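Local coordinates for Amuc_1102 (Akkermansia muciniphila, PDB 7DSZ), which is of unconfirmed function but has an immunoglobulin-like fold related to archaeal type IV pilus proteins, consistent with a pilus-associated role, at residues I56-V60 / L74-F78; R89-Y95 / P167-T172; Y136-V140 / M158-W162. All blocks are in the same frame, centred on the assembly; numbering follows the deposited sequence.

Contact 1: residues I56-V60 / L74-F78; sequences IPFKV and LTFKF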
ATOM      1  N   ILE C  56      -3.666 -22.052  -1.303  1.00 17.13           N
ATOM      2  CA  ILE C  56      -4.316 -23.012  -2.182  1.00 14.70           C
ATOM      3  C   ILE C  56      -3.520 -23.198  -3.469  1.00 17.94           C
ATOM      4  O   ILE C  56      -3.314 -22.237  -4.219  1.00 15.71           O
ATOM      5  CB  ILE C  56      -5.785 -22.652  -2.486  1.00 16.57           C
ATOM      6  CG1 ILE C  56      -6.442 -23.748  -3.335  1.00 18.15           C
ATOM      7  CG2 ILE C  56      -5.950 -21.259  -3.118  1.00 16.04           C
ATOM      8  CD1 ILE C  56      -7.989 -23.720  -3.230  1.00 16.69           C
ATOM      9  N   PRO C  57      -3.022 -24.400  -3.749  1.00 17.39           N
ATOM     10  CA  PRO C  57      -2.360 -24.651  -5.029  1.00 16.44           C
ATOM     11  C   PRO C  57      -3.364 -24.663  -6.162  1.00 14.97           C
ATOM     12  O   PRO C  57      -4.506 -25.094  -5.996  1.00 18.49           O
ATOM     13  CB  PRO C  57      -1.755 -26.055  -4.864  1.00 19.57           C
ATOM     14  CG  PRO C  57      -1.923 -26.433  -3.437  1.00 18.78           C
ATOM     15  CD  PRO C  57      -3.093 -25.604  -2.908  1.00 18.56           C
ATOM     16  N   PHE C  58      -2.917 -24.210  -7.334  1.00 17.87           N
ATOM     17  CA  PHE C  58      -3.775 -24.308  -8.508  1.00 17.63           C
ATOM     18  C   PHE C  58      -2.942 -24.308  -9.781  1.00 19.52           C
ATOM     19  O   PHE C  58      -1.769 -23.940  -9.782  1.00 18.26           O
ATOM     20  CB  PHE C  58      -4.823 -23.189  -8.539  1.00 16.93           C
ATOM     21  CG  PHE C  58      -4.286 -21.824  -8.897  1.00 19.67           C
ATOM     22  CD1 PHE C  58      -3.782 -20.982  -7.921  1.00 17.72           C
ATOM     23  CD2 PHE C  58      -4.364 -21.359 -10.194  1.00 17.70           C
ATOM     24  CE1 PHE C  58      -3.344 -19.707  -8.245  1.00 15.84           C
ATOM     25  CE2 PHE C  58      -3.928 -20.086 -10.527  1.00 18.59           C
ATOM     26  CZ  PHE C  58      -3.407 -19.259  -9.555  1.00 16.85           C
ATOM     27  N   LYS C  59      -3.579 -24.759 -10.869  1.00 18.69           N
ATOM     28  CA  LYS C  59      -2.982 -24.751 -12.198  1.00 20.13           C
ATOM     29  C   LYS C  59      -4.070 -24.357 -13.190  1.00 19.80           C
ATOM     30  O   LYS C  59      -5.237 -24.711 -13.003  1.00 21.99           O
ATOM     31  CB  LYS C  59      -2.380 -26.127 -12.557  1.00 24.04           C
ATOM     32  CG  LYS C  59      -1.795 -26.189 -13.962  1.00 24.29           C
ATOM     33  CD  LYS C  59      -1.312 -27.604 -14.291  1.00 33.82           C
ATOM     34  CE  LYS C  59       0.131 -27.784 -13.899  1.00 32.73           C
ATOM     35  NZ  LYS C  59       0.723 -29.028 -14.506  1.00 32.84           N
ATOM     36  N   VAL C  60      -3.692 -23.606 -14.222  1.00 18.77           N
ATOM     37  CA  VAL C  60      -4.617 -23.093 -15.230  1.00 17.96           C
ATOM     38  C   VAL C  60      -4.368 -23.806 -16.552  1.00 17.74           C
ATOM     39  O   VAL C  60      -3.217 -24.044 -16.925  1.00 19.96           O
ATOM     40  CB  VAL C  60      -4.449 -21.573 -15.431  1.00 20.60           C
ATOM     41  CG1 VAL C  60      -5.516 -21.029 -16.381  1.00 20.47           C
ATOM     42  CG2 VAL C  60      -4.480 -20.855 -14.094  1.00 19.91           C
ATOM     43  N   LEU C  74      -7.232 -13.530 -13.063  1.00 18.96           N
ATOM     44  CA  LEU C  74      -8.178 -14.433 -12.420  1.00 16.67           C
ATOM     45  C   LEU C  74      -8.558 -13.793 -11.102  1.00 21.88           C
ATOM     46  O   LEU C  74      -7.687 -13.275 -10.395  1.00 19.79           O
ATOM     47  CB  LEU C  74      -7.568 -15.806 -12.112  1.00 19.15           C
ATOM     48  CG  LEU C  74      -7.352 -16.841 -13.188  1.00 22.38           C
ATOM     49  CD1 LEU C  74      -6.713 -18.058 -12.548  1.00 20.55           C
ATOM     50  CD2 LEU C  74      -8.724 -17.187 -13.809  1.00 20.32           C
ATOM     51  N   THR C  75      -9.833 -13.854 -10.746  1.00 21.38           N
ATOM     52  CA  THR C  75     -10.271 -13.340  -9.454  1.00 16.95           C
ATOM     53  C   THR C  75     -10.533 -14.503  -8.508  1.00 19.47           C
ATOM     54  O   THR C  75     -11.308 -15.410  -8.829  1.00 21.05           O
ATOM     55  CB  THR C  75     -11.515 -12.465  -9.613  1.00 21.27           C
ATOM     56  OG1 THR C  75     -11.162 -11.296 -10.361  1.00 24.01           O
ATOM     57  CG2 THR C  75     -12.042 -12.032  -8.251  1.00 25.70           C
ATOM     58  N   PHE C  76      -9.856 -14.501  -7.367  1.00 18.46           N
ATOM     59  CA  PHE C  76     -10.059 -15.501  -6.327  1.00 16.83           C
ATOM     60  C   PHE C  76     -10.894 -14.881  -5.220  1.00 20.33           C
ATOM     61  O   PHE C  76     -10.527 -13.835  -4.688  1.00 21.31           O
ATOM     62  CB  PHE C  76      -8.723 -15.972  -5.747  1.00 17.17           C
ATOM     63  CG  PHE C  76      -8.047 -17.030  -6.561  1.00 17.31           C
ATOM     64  CD1 PHE C  76      -7.599 -16.750  -7.846  1.00 17.25           C
ATOM     65  CD2 PHE C  76      -7.858 -18.301  -6.045  1.00 17.08           C
ATOM     66  CE1 PHE C  76      -6.965 -17.728  -8.605  1.00 17.43           C
ATOM     67  CE2 PHE C  76      -7.226 -19.292  -6.805  1.00 18.45           C
ATOM     68  CZ  PHE C  76      -6.786 -18.993  -8.098  1.00 17.26           C
ATOM     69  N   LYS C  77     -11.994 -15.534  -4.857  1.00 17.78           N
ATOM     70  CA  LYS C  77     -12.817 -15.095  -3.735  1.00 17.61           C
ATOM     71  C   LYS C  77     -12.643 -16.099  -2.605  1.00 18.02           C
ATOM     72  O   LYS C  77     -12.886 -17.296  -2.790  1.00 19.07           O
ATOM     73  CB  LYS C  77     -14.281 -14.963  -4.151  1.00 18.15           C
ATOM     74  CG  LYS C  77     -14.491 -13.897  -5.201  1.00 22.49           C
ATOM     75  CD  LYS C  77     -15.942 -13.852  -5.693  1.00 25.54           C
ATOM     76  CE  LYS C  77     -16.190 -12.597  -6.549  1.00 33.98           C
ATOM     77  NZ  LYS C  77     -17.593 -12.561  -7.071  1.00 33.38           N
ATOM     78  N   PHE C  78     -12.163 -15.617  -1.459  1.00 16.75           N
ATOM     79  CA  PHE C  78     -11.931 -16.454  -0.294  1.00 18.28           C
ATOM     80  C   PHE C  78     -13.037 -16.234   0.731  1.00 17.09           C
ATOM     81  O   PHE C  78     -13.397 -15.092   1.015  1.00 17.93           O
ATOM     82  CB  PHE C  78     -10.593 -16.125   0.363  1.00 18.21           C
ATOM     83  CG  PHE C  78      -9.393 -16.428  -0.496  1.00 14.18           C
ATOM     84  CD1 PHE C  78      -8.982 -15.512  -1.456  1.00 14.41           C
ATOM     85  CD2 PHE C  78      -8.678 -17.599  -0.326  1.00 17.57           C
ATOM     86  CE1 PHE C  78      -7.863 -15.766  -2.238  1.00 17.87           C
ATOM     87  CE2 PHE C  78      -7.555 -17.874  -1.104  1.00 21.07           C
ATOM     88  CZ  PHE C  78      -7.145 -16.951  -2.053  1.00 18.94           C
TER
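Ile56-Val60 and Leu74-Phe78 are strand segments whose axes come no nearer than 11.7 Å and run close to antiparallel, with 153° between their N-to-C directions. That spacing is far too wide for backbone pairing, so side chains alone bridge it: Ile56, Phe58 and Val60 reach down from one strand, while Leu74, Phe76 and Phe78 complete the layer from the other. At the centre the two phenylalanine rings make an edge-to-face pair, with centroids 4.8 Å apart and planes inclined at 50°. Phe76 brings its para carbon over the middle of the Phe58 ring, and CZ of Phe76 lies 3.5 Å from CE1 of Phe58. Phe58 presents this face because its CG sits between the backbone N and the carbonyl carbon (chi1 74°). The arrangement is the face-to-face packing of a beta-sandwich, as expected for an immunoglobulin-like fold: strand 50-63 belongs to a three-stranded antiparallel sheet and strand 70-83 to the larger mixed one. Beside the aromatic pair, one methyl of Leu74 serves two neighbours, CD1 lying 3.9 Å from CG2 of Val60 and 4.0 Å from CE2 of Phe58. At the other end, CG2 of Ile56 approaches CE2 of Phe78 at 4.3 Å, a looser apolar contact. The layer continues on its flanks, where Phe76 also meets Tyr100 edge-to-face and Phe58 packs on Leu23 of strand 18-32.

Contact 2: residues R89-Y95 / P167-T172; sequences RQYLKLY and PSIVET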
ATOM      1  N   ARG C  89     -22.515 -17.724  20.066  1.00 50.49           N
ATOM      2  CA  ARG C  89     -23.681 -18.310  19.426  1.00 52.80           C
ATOM      3  C   ARG C  89     -23.643 -18.189  17.903  1.00 57.28           C
ATOM      4  O   ARG C  89     -24.452 -18.833  17.228  1.00 49.44           O
ATOM      5  CB  ARG C  89     -24.948 -17.655  19.987  1.00 64.98           C
ATOM      6  CG  ARG C  89     -26.122 -18.609  20.186  1.00 66.32           C
ATOM      7  CD  ARG C  89     -26.959 -18.267  21.432  1.00 73.26           C
ATOM      8  NE  ARG C  89     -26.603 -16.980  22.033  1.00 79.72           N
ATOM      9  CZ  ARG C  89     -27.310 -16.375  22.987  1.00 81.54           C
ATOM     10  NH1 ARG C  89     -28.421 -16.934  23.450  1.00 75.73           N
ATOM     11  NH2 ARG C  89     -26.910 -15.206  23.476  1.00 77.15           N
ATOM     12  N   GLN C  90     -22.722 -17.404  17.338  1.00 48.87           N
ATOM     13  CA  GLN C  90     -22.735 -17.148  15.907  1.00 43.69           C
ATOM     14  C   GLN C  90     -21.351 -17.336  15.294  1.00 38.82           C
ATOM     15  O   GLN C  90     -20.325 -17.370  15.985  1.00 33.14           O
ATOM     16  CB  GLN C  90     -23.252 -15.739  15.591  1.00 43.71           C
ATOM     17  CG  GLN C  90     -22.331 -14.624  16.016  1.00 42.88           C
ATOM     18  CD  GLN C  90     -22.878 -13.251  15.670  1.00 52.18           C
ATOM     19  OE1 GLN C  90     -22.132 -12.273  15.607  1.00 46.35           O
ATOM     20  NE2 GLN C  90     -24.186 -13.172  15.449  1.00 47.01           N
ATOM     21  N   TYR C  91     -21.350 -17.466  13.971  1.00 38.16           N
ATOM     22  CA  TYR C  91     -20.136 -17.541  13.174  1.00 33.25           C
ATOM     23  C   TYR C  91     -19.901 -16.213  12.474  1.00 30.71           C
ATOM     24  O   TYR C  91     -20.847 -15.511  12.099  1.00 33.84           O
ATOM     25  CB  TYR C  91     -20.220 -18.655  12.119  1.00 33.43           C
ATOM     26  CG  TYR C  91     -20.254 -20.057  12.675  1.00 35.97           C
ATOM     27  CD1 TYR C  91     -19.106 -20.656  13.156  1.00 33.11           C
ATOM     28  CD2 TYR C  91     -21.436 -20.793  12.698  1.00 45.25           C
ATOM     29  CE1 TYR C  91     -19.126 -21.940  13.659  1.00 42.50           C
ATOM     30  CE2 TYR C  91     -21.463 -22.085  13.194  1.00 43.05           C
ATOM     31  CZ  TYR C  91     -20.303 -22.651  13.677  1.00 46.60           C
ATOM     32  OH  TYR C  91     -20.307 -23.929  14.182  1.00 52.81           O
ATOM     33  N   LEU C  92     -18.623 -15.883  12.282  1.00 29.16           N
ATOM     34  CA  LEU C  92     -18.217 -14.756  11.455  1.00 25.33           C
ATOM     35  C   LEU C  92     -17.795 -15.279  10.088  1.00 22.06           C
ATOM     36  O   LEU C  92     -17.034 -16.239  10.006  1.00 26.90           O
ATOM     37  CB  LEU C  92     -17.057 -13.993  12.101  1.00 24.77           C
ATOM     38  CG  LEU C  92     -17.412 -13.354  13.445  1.00 27.99           C
ATOM     39  CD1 LEU C  92     -16.200 -12.661  14.045  1.00 29.45           C
ATOM     40  CD2 LEU C  92     -18.583 -12.382  13.266  1.00 27.88           C
ATOM     41  N   LYS C  93     -18.293 -14.656   9.033  1.00 26.90           N
ATOM     42  CA  LYS C  93     -17.878 -14.980   7.674  1.00 26.73           C
ATOM     43  C   LYS C  93     -16.941 -13.882   7.189  1.00 21.71           C
ATOM     44  O   LYS C  93     -17.341 -12.717   7.085  1.00 24.84           O
ATOM     45  CB  LYS C  93     -19.080 -15.127   6.744  1.00 26.38           C
ATOM     46  CG  LYS C  93     -18.699 -15.490   5.315  1.00 27.17           C
ATOM     47  CD  LYS C  93     -19.890 -16.002   4.514  1.00 30.95           C
ATOM     48  CE  LYS C  93     -20.980 -14.944   4.408  1.00 29.33           C
ATOM     49  NZ  LYS C  93     -22.166 -15.439   3.636  1.00 32.53           N
ATOM     50  N   LEU C  94     -15.693 -14.257   6.920  1.00 22.56           N
ATOM     51  CA  LEU C  94     -14.662 -13.342   6.451  1.00 19.92           C
ATOM     52  C   LEU C  94     -14.487 -13.532   4.951  1.00 20.82           C
ATOM     53  O   LEU C  94     -14.421 -14.668   4.472  1.00 20.82           O
ATOM     54  CB  LEU C  94     -13.340 -13.606   7.168  1.00 20.13           C
ATOM     55  CG  LEU C  94     -13.439 -13.806   8.680  1.00 23.30           C
ATOM     56  CD1 LEU C  94     -12.030 -13.974   9.243  1.00 21.48           C
ATOM     57  CD2 LEU C  94     -14.185 -12.639   9.353  1.00 21.44           C
ATOM     58  N   TYR C  95     -14.415 -12.429   4.217  1.00 19.00           N
ATOM     59  CA  TYR C  95     -14.398 -12.477   2.761  1.00 18.73           C
ATOM     60  C   TYR C  95     -13.246 -11.657   2.211  1.00 20.46           C
ATOM     61  O   TYR C  95     -12.946 -10.574   2.723  1.00 22.01           O
ATOM     62  CB  TYR C  95     -15.703 -11.936   2.204  1.00 21.52           C
ATOM     63  CG  TYR C  95     -15.743 -11.720   0.701  1.00 20.28           C
ATOM     64  CD1 TYR C  95     -15.980 -12.789  -0.163  1.00 22.58           C
ATOM     65  CD2 TYR C  95     -15.609 -10.451   0.152  1.00 24.34           C
ATOM     66  CE1 TYR C  95     -16.064 -12.601  -1.540  1.00 21.53           C
ATOM     67  CE2 TYR C  95     -15.686 -10.252  -1.228  1.00 26.01           C
ATOM     68  CZ  TYR C  95     -15.902 -11.341  -2.059  1.00 25.81           C
ATOM     69  OH  TYR C  95     -15.991 -11.156  -3.413  1.00 31.84           O
ATOM     70  N   PRO C 167     -29.165 -16.268  10.311  1.00 61.69           N
ATOM     71  CA  PRO C 167     -28.808 -15.364  11.411  1.00 56.77           C
ATOM     72  C   PRO C 167     -27.601 -15.833  12.210  1.00 48.11           C
ATOM     73  O   PRO C 167     -27.005 -15.019  12.926  1.00 53.95           O
ATOM     74  CB  PRO C 167     -30.080 -15.340  12.271  1.00 64.76           C
ATOM     75  CG  PRO C 167     -30.754 -16.646  11.978  1.00 62.67           C
ATOM     76  CD  PRO C 167     -30.462 -16.936  10.532  1.00 57.54           C
ATOM     77  N   SER C 168     -27.217 -17.104  12.112  1.00 47.77           N
ATOM     78  CA  SER C 168     -26.058 -17.607  12.836  1.00 50.85           C
ATOM     79  C   SER C 168     -24.744 -17.413  12.082  1.00 47.75           C
ATOM     80  O   SER C 168     -23.691 -17.803  12.598  1.00 44.46           O
ATOM     81  CB  SER C 168     -26.241 -19.089  13.163  1.00 48.78           C
ATOM     82  OG  SER C 168     -26.213 -19.878  11.986  1.00 60.02           O
ATOM     83  N   ILE C 169     -24.774 -16.852  10.875  1.00 45.13           N
ATOM     84  CA  ILE C 169     -23.562 -16.550  10.121  0.50 40.17           C
ATOM     85  C   ILE C 169     -23.641 -15.089   9.699  1.00 40.54           C
ATOM     86  O   ILE C 169     -24.547 -14.693   8.955  1.00 42.11           O
ATOM     87  CB  ILE C 169     -23.369 -17.487   8.910  0.50 42.75           C
ATOM     88  CG1 ILE C 169     -22.127 -17.095   8.104  0.50 42.52           C
ATOM     89  CG2 ILE C 169     -24.603 -17.536   8.023  0.50 45.41           C
ATOM     90  CD1 ILE C 169     -20.836 -17.599   8.701  0.50 36.33           C
ATOM     91  N   VAL C 170     -22.708 -14.281  10.198  1.00 35.51           N
ATOM     92  CA  VAL C 170     -22.707 -12.840   9.983  1.00 35.60           C
ATOM     93  C   VAL C 170     -21.420 -12.451   9.271  1.00 33.42           C
ATOM     94  O   VAL C 170     -20.326 -12.761   9.756  1.00 29.64           O
ATOM     95  CB  VAL C 170     -22.827 -12.080  11.317  1.00 37.90           C
ATOM     96  CG1 VAL C 170     -22.992 -10.588  11.066  1.00 44.09           C
ATOM     97  CG2 VAL C 170     -23.977 -12.643  12.149  1.00 45.69           C
ATOM     98  N   GLU C 171     -21.548 -11.748   8.149  1.00 34.94           N
ATOM     99  CA  GLU C 171     -20.376 -11.247   7.442  1.00 30.88           C
ATOM    100  C   GLU C 171     -19.869  -9.979   8.124  1.00 36.65           C
ATOM    101  O   GLU C 171     -20.657  -9.173   8.625  1.00 34.39           O
ATOM    102  CB  GLU C 171     -20.709 -10.966   5.975  1.00 38.63           C
ATOM    103  CG  GLU C 171     -19.465 -10.738   5.087  1.00 48.29           C
ATOM    104  CD  GLU C 171     -19.789 -10.647   3.595  1.00 50.83           C
ATOM    105  OE1 GLU C 171     -19.005 -10.016   2.848  1.00 50.63           O
ATOM    106  OE2 GLU C 171     -20.827 -11.206   3.172  1.00 54.69           O
ATOM    107  N   THR C 172     -18.546  -9.815   8.162  1.00 25.53           N
ATOM    108  CA  THR C 172     -17.941  -8.648   8.793  1.00 29.57           C
ATOM    109  C   THR C 172     -16.675  -8.266   8.042  1.00 30.59           C
ATOM    110  O   THR C 172     -15.924  -9.138   7.589  1.00 28.65           O
ATOM    111  CB  THR C 172     -17.606  -8.901  10.267  1.00 26.98           C
ATOM    112  OG1 THR C 172     -16.999  -7.730  10.836  1.00 29.61           O
ATOM    113  CG2 THR C 172     -16.647 -10.074  10.430  1.00 25.69           C
TER
HETATM  114  O   HOH W   1     -15.461  -9.712   4.871  1.00 28.84           O
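Tyr91 is bonded through both its backbone N and its O to the segment Pro167-Thr172: its N donates to Ser168 O at 2.7 Å, and its O accepts from Val170 N at 2.9 Å. The pattern moves on by two residues, Lys93 N donating to Val170 O at 2.9 Å and Lys93 O receiving a weak bond from Thr172 N at 3.3 Å. Between these bonds, CA of Leu92 makes a CA-H...O contact with Val170 O at 3.4 Å. This is parallel beta pairing, in which the short strand 169-171 joins strand 91-104 of the mixed sheet in the immunoglobulin-like fold. On the face carrying Tyr91, Lys93 and Ile169, the isoleucine CD1, in one of its two conformers, fits between two neighbours, lying 3.6 Å from CB of Tyr91 and equally far from CB of Lys93. Val170 is on the other face, and its methyl CG2 lies 3.3 Å from NE2 of Gln90, whose OE1 is hydrogen-bonded to Asn84. The methyl CG2 of Thr172 rests 3.7 Å from CD2 of Leu94. Lys93 NZ and Glu171 OE2 are too far apart for a salt bridge; the amine instead donates to Trp162 O, reached through a bend at chi3 (61°). Past the last direct backbone bond, a water bridges Tyr95 N and Thr172 O, and a second subunit packs its His8, a tag residue, on Glu171.

Contact 3: residues Y136-V140 / M158-W162; sequences YQGVV and MEKWW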
ATOM      1  N   TYR C 136     -15.265 -23.233   8.560  1.00 24.51           N
ATOM      2  CA  TYR C 136     -15.541 -23.482   7.151  1.00 23.03           C
ATOM      3  C   TYR C 136     -14.571 -22.696   6.280  1.00 26.25           C
ATOM      4  O   TYR C 136     -14.106 -21.618   6.667  1.00 23.79           O
ATOM      5  CB  TYR C 136     -16.945 -23.070   6.782  1.00 23.17           C
ATOM      6  CG  TYR C 136     -18.013 -23.742   7.614  1.00 32.09           C
ATOM      7  CD1 TYR C 136     -18.238 -25.100   7.505  1.00 36.49           C
ATOM      8  CD2 TYR C 136     -18.786 -23.015   8.508  1.00 39.07           C
ATOM      9  CE1 TYR C 136     -19.213 -25.729   8.253  1.00 42.47           C
ATOM     10  CE2 TYR C 136     -19.774 -23.638   9.267  1.00 41.87           C
ATOM     11  CZ  TYR C 136     -19.976 -24.996   9.129  1.00 38.72           C
ATOM     12  OH  TYR C 136     -20.941 -25.633   9.867  1.00 43.07           O
ATOM     13  N   GLN C 137     -14.289 -23.242   5.094  1.00 22.25           N
ATOM     14  CA  GLN C 137     -13.440 -22.595   4.096  1.00 21.24           C
ATOM     15  C   GLN C 137     -14.062 -22.749   2.715  1.00 21.50           C
ATOM     16  O   GLN C 137     -14.695 -23.763   2.410  1.00 22.16           O
ATOM     17  CB  GLN C 137     -12.023 -23.196   4.032  1.00 23.08           C
ATOM     18  CG  GLN C 137     -11.291 -23.188   5.342  1.00 24.32           C
ATOM     19  CD  GLN C 137      -9.854 -23.663   5.226  1.00 25.64           C
ATOM     20  OE1 GLN C 137      -8.973 -23.171   5.930  1.00 25.48           O
ATOM     21  NE2 GLN C 137      -9.617 -24.651   4.361  1.00 24.27           N
ATOM     22  N   GLY C 138     -13.852 -21.749   1.866  1.00 21.10           N
ATOM     23  CA  GLY C 138     -14.256 -21.859   0.479  1.00 19.90           C
ATOM     24  C   GLY C 138     -13.436 -20.932  -0.389  1.00 21.53           C
ATOM     25  O   GLY C 138     -13.008 -19.860   0.054  1.00 19.47           O
ATOM     26  N   VAL C 139     -13.208 -21.352  -1.633  1.00 18.29           N
ATOM     27  CA  VAL C 139     -12.527 -20.532  -2.628  1.00 17.45           C
ATOM     28  C   VAL C 139     -13.288 -20.638  -3.939  1.00 18.52           C
ATOM     29  O   VAL C 139     -13.536 -21.745  -4.421  1.00 20.96           O
ATOM     30  CB  VAL C 139     -11.064 -20.968  -2.835  1.00 16.23           C
ATOM     31  CG1 VAL C 139     -10.409 -20.121  -3.927  1.00 17.07           C
ATOM     32  CG2 VAL C 139     -10.283 -20.868  -1.515  1.00 16.83           C
ATOM     33  N   VAL C 140     -13.646 -19.498  -4.515  1.00 18.95           N
ATOM     34  CA  VAL C 140     -14.303 -19.427  -5.819  1.00 20.44           C
ATOM     35  C   VAL C 140     -13.407 -18.644  -6.764  1.00 22.15           C
ATOM     36  O   VAL C 140     -12.971 -17.538  -6.433  1.00 20.86           O
ATOM     37  CB  VAL C 140     -15.692 -18.770  -5.718  1.00 22.17           C
ATOM     38  CG1 VAL C 140     -16.318 -18.618  -7.121  1.00 20.50           C
ATOM     39  CG2 VAL C 140     -16.601 -19.588  -4.795  1.00 22.81           C
ATOM     40  N   MET C 158     -24.128 -28.487   2.252  1.00 55.85           N
ATOM     41  CA  MET C 158     -23.313 -27.467   2.891  1.00 50.78           C
ATOM     42  C   MET C 158     -22.123 -27.038   2.041  1.00 48.70           C
ATOM     43  O   MET C 158     -21.290 -26.252   2.519  1.00 37.97           O
ATOM     44  CB  MET C 158     -22.835 -27.978   4.248  1.00 53.06           C
ATOM     45  CG  MET C 158     -23.924 -27.973   5.291  1.00 53.47           C
ATOM     46  SD  MET C 158     -24.274 -26.278   5.794  1.00 64.53           S
ATOM     47  CE  MET C 158     -22.801 -25.914   6.749  1.00 52.52           C
ATOM     48  N   GLU C 159     -22.028 -27.525   0.798  1.00 40.92           N
ATOM     49  CA  GLU C 159     -20.845 -27.255  -0.014  1.00 39.93           C
ATOM     50  C   GLU C 159     -20.648 -25.762  -0.224  1.00 31.68           C
ATOM     51  O   GLU C 159     -19.564 -25.231   0.029  1.00 34.91           O
ATOM     52  CB  GLU C 159     -20.930 -27.963  -1.364  1.00 38.29           C
ATOM     53  CG  GLU C 159     -19.646 -27.801  -2.177  1.00 40.05           C
ATOM     54  CD  GLU C 159     -19.877 -27.846  -3.674  1.00 54.60           C
ATOM     55  OE1 GLU C 159     -20.997 -28.209  -4.096  1.00 58.45           O
ATOM     56  OE2 GLU C 159     -18.938 -27.508  -4.429  1.00 56.01           O
ATOM     57  N   LYS C 160     -21.675 -25.068  -0.699  1.00 27.93           N
ATOM     58  CA  LYS C 160     -21.581 -23.627  -0.917  1.00 29.75           C
ATOM     59  C   LYS C 160     -22.130 -22.879   0.300  1.00 25.09           C
ATOM     60  O   LYS C 160     -23.047 -22.061   0.219  1.00 29.56           O
ATOM     61  CB  LYS C 160     -22.304 -23.232  -2.197  1.00 35.05           C
ATOM     62  CG  LYS C 160     -21.691 -23.798  -3.469  1.00 34.16           C
ATOM     63  CD  LYS C 160     -22.400 -23.234  -4.691  1.00 45.41           C
ATOM     64  CE  LYS C 160     -21.946 -23.919  -5.978  1.00 52.76           C
ATOM     65  NZ  LYS C 160     -22.754 -23.467  -7.154  1.00 57.52           N
ATOM     66  N   TRP C 161     -21.509 -23.169   1.445  1.00 28.47           N
ATOM     67  CA  TRP C 161     -21.967 -22.633   2.722  1.00 29.21           C
ATOM     68  C   TRP C 161     -21.951 -21.111   2.760  1.00 30.51           C
ATOM     69  O   TRP C 161     -22.691 -20.524   3.555  1.00 30.01           O
ATOM     70  CB  TRP C 161     -21.112 -23.201   3.861  1.00 28.52           C
ATOM     71  CG  TRP C 161     -19.637 -22.849   3.737  1.00 27.41           C
ATOM     72  CD1 TRP C 161     -18.649 -23.609   3.173  1.00 30.38           C
ATOM     73  CD2 TRP C 161     -19.011 -21.643   4.185  1.00 28.49           C
ATOM     74  NE1 TRP C 161     -17.442 -22.943   3.247  1.00 25.89           N
ATOM     75  CE2 TRP C 161     -17.639 -21.734   3.862  1.00 25.88           C
ATOM     76  CE3 TRP C 161     -19.477 -20.488   4.824  1.00 26.21           C
ATOM     77  CZ2 TRP C 161     -16.727 -20.704   4.159  1.00 20.98           C
ATOM     78  CZ3 TRP C 161     -18.571 -19.472   5.123  1.00 25.65           C
ATOM     79  CH2 TRP C 161     -17.214 -19.591   4.791  1.00 22.44           C
ATOM     80  N   TRP C 162     -21.141 -20.456   1.915  1.00 27.11           N
ATOM     81  CA  TRP C 162     -21.096 -18.994   1.899  1.00 25.62           C
ATOM     82  C   TRP C 162     -22.313 -18.368   1.231  1.00 27.61           C
ATOM     83  O   TRP C 162     -22.436 -17.139   1.229  1.00 31.47           O
ATOM     84  CB  TRP C 162     -19.822 -18.508   1.187  1.00 25.88           C
ATOM     85  CG  TRP C 162     -19.642 -19.091  -0.196  1.00 23.50           C
ATOM     86  CD1 TRP C 162     -20.070 -18.558  -1.380  1.00 24.10           C
ATOM     87  CD2 TRP C 162     -18.977 -20.314  -0.523  1.00 22.74           C
ATOM     88  NE1 TRP C 162     -19.717 -19.390  -2.426  1.00 23.56           N
ATOM     89  CE2 TRP C 162     -19.042 -20.469  -1.924  1.00 25.40           C
ATOM     90  CE3 TRP C 162     -18.340 -21.301   0.238  1.00 23.31           C
ATOM     91  CZ2 TRP C 162     -18.490 -21.569  -2.582  1.00 22.77           C
ATOM     92  CZ3 TRP C 162     -17.777 -22.390  -0.413  1.00 23.56           C
ATOM     93  CH2 TRP C 162     -17.863 -22.515  -1.813  1.00 21.82           C
TER
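Trp161 and Tyr136 meet where the loop after strand 146-152 folds back over strand 134-143, covering part of the mixed sheet of this immunoglobulin-like domain with two consecutive tryptophans from a short 3-10 turn. Tyr136 can be followed outward. Its CB lies over the face of the Trp161 indole in a CH-pi contact, 3.5 Å from the centroid of the five-membered ring and 22° off the ring normal. CG, next along, is already further off, 4.1 Å from CD2 of Trp161; the two rings meet obliquely. Farther out, CE1, CZ and OH all pass the methyl of Met158, whose CE lies 3.6 Å from the phenolic oxygen. Met158 brings this methyl to the tyrosine through successive bends at chi2 and chi3.

The indole is thus held between two groups, Tyr136 CB over one face and CE3 of Trp162 over the opposite one. Trp162 in turn lays its six-membered ring along the strand: CZ3 lies 3.7 Å from CA of Gly138, where the absence of a side chain lets the ring come so close, and CZ2 lies 3.5 Å from CG2 of Val140. Beyond this, Trp162 stacks on Tyr79 of the neighbouring strand 70-83. The polar edge of Trp161 also has a partner on the strand. Its NE1 donates to Gln137 O at 3.0 Å, nearly straight at 171°, with the oxygen in the indole plane but the nitrogen almost directly above the carbonyl plane, 80° out of it.

Overall arrangement
Contact 1 is the true core: all its touching residues are buried, and apolar side chains join one sheet to the other. Contacts 2 and 3 lie farther from the chain centre and are only partly buried, and hydrogen bonds share the work with packing, along the backbone in contact 2 and through a single indole N-H in contact 3. All three reach the mixed sheet. Strand 70-83 carries half of contact 1 and is flanked by strands 91-104 and 134-143, so Lys77 N meets Val140 O across to contact 3 and its side chain packs on Tyr95 of contact 2. Contact 3 is nested within the chain loop that contact 2 closes, and Lys93 packs on Trp161 there.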